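Local coordinates for protein truncated hemoglobin from geobacillus stearothermophilus (PDB 2BKM) that binds heme and molecular oxygen, as a truncated hemoglobin probably involved in oxygen storage or transport, at residues E14-A17 and K18-A22. Numbering follows the deposited sequence.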
ATOM      1  N   GLU A  14     -12.893   4.282   7.053  1.00 14.88           N
ATOM      2  CA  GLU A  14     -13.781   3.662   6.097  1.00 13.30           C
ATOM      3  C   GLU A  14     -13.114   3.619   4.734  1.00 12.94           C
ATOM      4  O   GLU A  14     -13.232   2.652   3.996  1.00 14.68           O
ATOM      5  CB  GLU A  14     -15.101   4.426   6.004  0.50 13.23           C
ATOM      6  CG  GLU A  14     -15.907   4.347   7.282  0.50 14.41           C
ATOM      7  CD  GLU A  14     -17.386   4.409   7.050  0.50 16.32           C
ATOM      8  OE1 GLU A  14     -18.075   4.982   7.923  0.50 19.31           O
ATOM      9  OE2 GLU A  14     -17.864   3.873   6.020  0.50 20.11           O
ATOM     10  N   THR A  15     -12.405   4.679   4.406  1.00 12.76           N
ATOM     11  CA  THR A  15     -11.698   4.687   3.125  1.00 11.02           C
ATOM     12  C   THR A  15     -10.563   3.660   3.141  1.00 10.62           C
ATOM     13  O   THR A  15     -10.364   2.912   2.183  1.00  9.83           O
ATOM     14  CB  THR A  15     -11.137   6.072   2.852  1.00 12.05           C
ATOM     15  OG1 THR A  15     -12.239   6.966   2.756  1.00 13.69           O
ATOM     16  CG2 THR A  15     -10.400   6.115   1.524  1.00 13.66           C
ATOM     17  N   VAL A  16      -9.803   3.632   4.222  1.00  9.92           N
ATOM     18  CA  VAL A  16      -8.702   2.682   4.270  1.00  9.73           C
ATOM     19  C   VAL A  16      -9.207   1.271   4.139  1.00 10.22           C
ATOM     20  O   VAL A  16      -8.624   0.480   3.417  1.00 10.46           O
ATOM     21  CB  VAL A  16      -7.837   2.858   5.532  1.00 10.36           C
ATOM     22  CG1 VAL A  16      -6.756   1.767   5.650  1.00 12.64           C
ATOM     23  CG2 VAL A  16      -7.210   4.250   5.540  1.00 12.88           C
ATOM     24  N   ALA A  17     -10.300   0.956   4.840  1.00 10.19           N
ATOM     25  CA  ALA A  17     -10.845  -0.393   4.762  1.00 11.03           C
ATOM     26  C   ALA A  17     -11.238  -0.769   3.344  1.00 10.93           C
ATOM     27  O   ALA A  17     -10.933  -1.873   2.884  1.00 12.92           O
ATOM     28  CB  ALA A  17     -12.069  -0.499   5.660  1.00 11.72           C
ATOM     29  N   LYS A  18     -11.974   0.123   2.683  1.00 11.22           N
ATOM     30  CA  LYS A  18     -12.436  -0.159   1.365  1.00 10.82           C
ATOM     31  C   LYS A  18     -11.256  -0.311   0.422  1.00  9.58           C
ATOM     32  O   LYS A  18     -11.233  -1.173  -0.413  1.00  9.50           O
ATOM     33  CB  LYS A  18     -13.295   1.006   0.870  1.00 12.00           C
ATOM     34  CG  LYS A  18     -14.702   0.975   1.368  1.00 16.81           C
ATOM     35  CD  LYS A  18     -15.378   2.237   0.908  1.00 20.22           C
ATOM     36  CE  LYS A  18     -16.877   2.086   0.919  1.00 25.37           C
ATOM     37  NZ  LYS A  18     -17.443   3.241   0.189  1.00 28.61           N
ATOM     38  N   LEU A  19     -10.291   0.584   0.591  1.00  9.74           N
ATOM     39  CA  LEU A  19      -9.123   0.606  -0.279  1.00  8.13           C
ATOM     40  C   LEU A  19      -8.337  -0.693  -0.181  1.00  7.56           C
ATOM     41  O   LEU A  19      -7.960  -1.283  -1.199  1.00  7.52           O
ATOM     42  CB  LEU A  19      -8.221   1.789   0.088  1.00  8.79           C
ATOM     43  CG  LEU A  19      -6.992   1.907  -0.828  1.00  8.15           C
ATOM     44  CD1 LEU A  19      -7.407   2.101  -2.280  1.00  9.49           C
ATOM     45  CD2 LEU A  19      -6.176   3.092  -0.326  1.00  9.62           C
ATOM     46  N   VAL A  20      -8.086  -1.136   1.049  1.00  8.09           N
ATOM     47  CA  VAL A  20      -7.325  -2.359   1.249  1.00  8.95           C
ATOM     48  C   VAL A  20      -8.033  -3.560   0.659  1.00  8.99           C
ATOM     49  O   VAL A  20      -7.413  -4.356   0.011  1.00  9.52           O
ATOM     50  CB  VAL A  20      -7.050  -2.546   2.758  1.00  9.46           C
ATOM     51  CG1 VAL A  20      -6.623  -3.971   3.070  1.00 12.56           C
ATOM     52  CG2 VAL A  20      -6.030  -1.536   3.188  1.00 10.12           C
ATOM     53  N   GLU A  21      -9.337  -3.651   0.894  1.00 10.58           N
ATOM     54  CA  GLU A  21     -10.118  -4.741   0.319  1.00 11.30           C
ATOM     55  C   GLU A  21      -9.964  -4.754  -1.208  1.00 10.25           C
ATOM     56  O   GLU A  21      -9.675  -5.786  -1.805  1.00 11.20           O
ATOM     57  CB  GLU A  21     -11.581  -4.557   0.709  1.00 12.23           C
ATOM     58  CG  GLU A  21     -12.447  -5.720   0.248  1.00 19.30           C
ATOM     59  CD  GLU A  21     -13.944  -5.386   0.163  1.00 27.91           C
ATOM     60  OE1 GLU A  21     -14.369  -4.227   0.434  1.00 30.26           O
ATOM     61  OE2 GLU A  21     -14.704  -6.316  -0.210  1.00 31.33           O
ATOM     62  N   ALA A  22     -10.119  -3.585  -1.834  1.00  9.17           N
ATOM     63  CA  ALA A  22     -10.026  -3.537  -3.270  1.00  8.19           C
ATOM     64  C   ALA A  22      -8.615  -3.846  -3.763  1.00  8.37           C
ATOM     65  O   ALA A  22      -8.417  -4.533  -4.765  1.00  9.67           O
ATOM     66  CB  ALA A  22     -10.495  -2.163  -3.738  1.00  8.55           C
TER
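Val16 and Val20 meet one turn apart on the buried face of helix 12-29. Val16 CG1 lies 4.2 Å from Val20 CG2, and the two side chains cross at a slant. Val16 CG1 stands anti to its own backbone N (chi1 174°), while the Val20 branch that meets it sits beside the backbone N. That branch also rests on the preceding turn, with Val20 CG2 3.3 Å from Val16 O. Four backbone hydrogen bonds join the turns. Leu19 N to Thr15 O is the shortest at 2.8 Å, and Val20 N to Val16 O follows at 2.9 Å. Lys18 N to Glu14 O and Glu21 N to Ala17 O are somewhat longer. Leu19 is buried too and packs on Met92, Ala95 and Met96 of helix 82-98, while on helix 42-55 Val16 touches Lys49 and Thr53, and Val20 touches Ala45. The side chain of Val20 is about 9 Å from the heme.

The solvent side is looser. Lys18 CG lies 3.4 Å from Glu14 O, but the rest of the chain runs out extended. Lys18 NZ stops 5.9 Å from Glu14 OE2, too far for a salt bridge, though the opposite charges may still attract. Glu21 is also exposed, and its carboxylate forms a salt bridge with Arg25. The whole is an amphipathic alpha-helix with i to i+4 hydrogen bonding, one of the helices of the two-over-two sandwich of truncated globins.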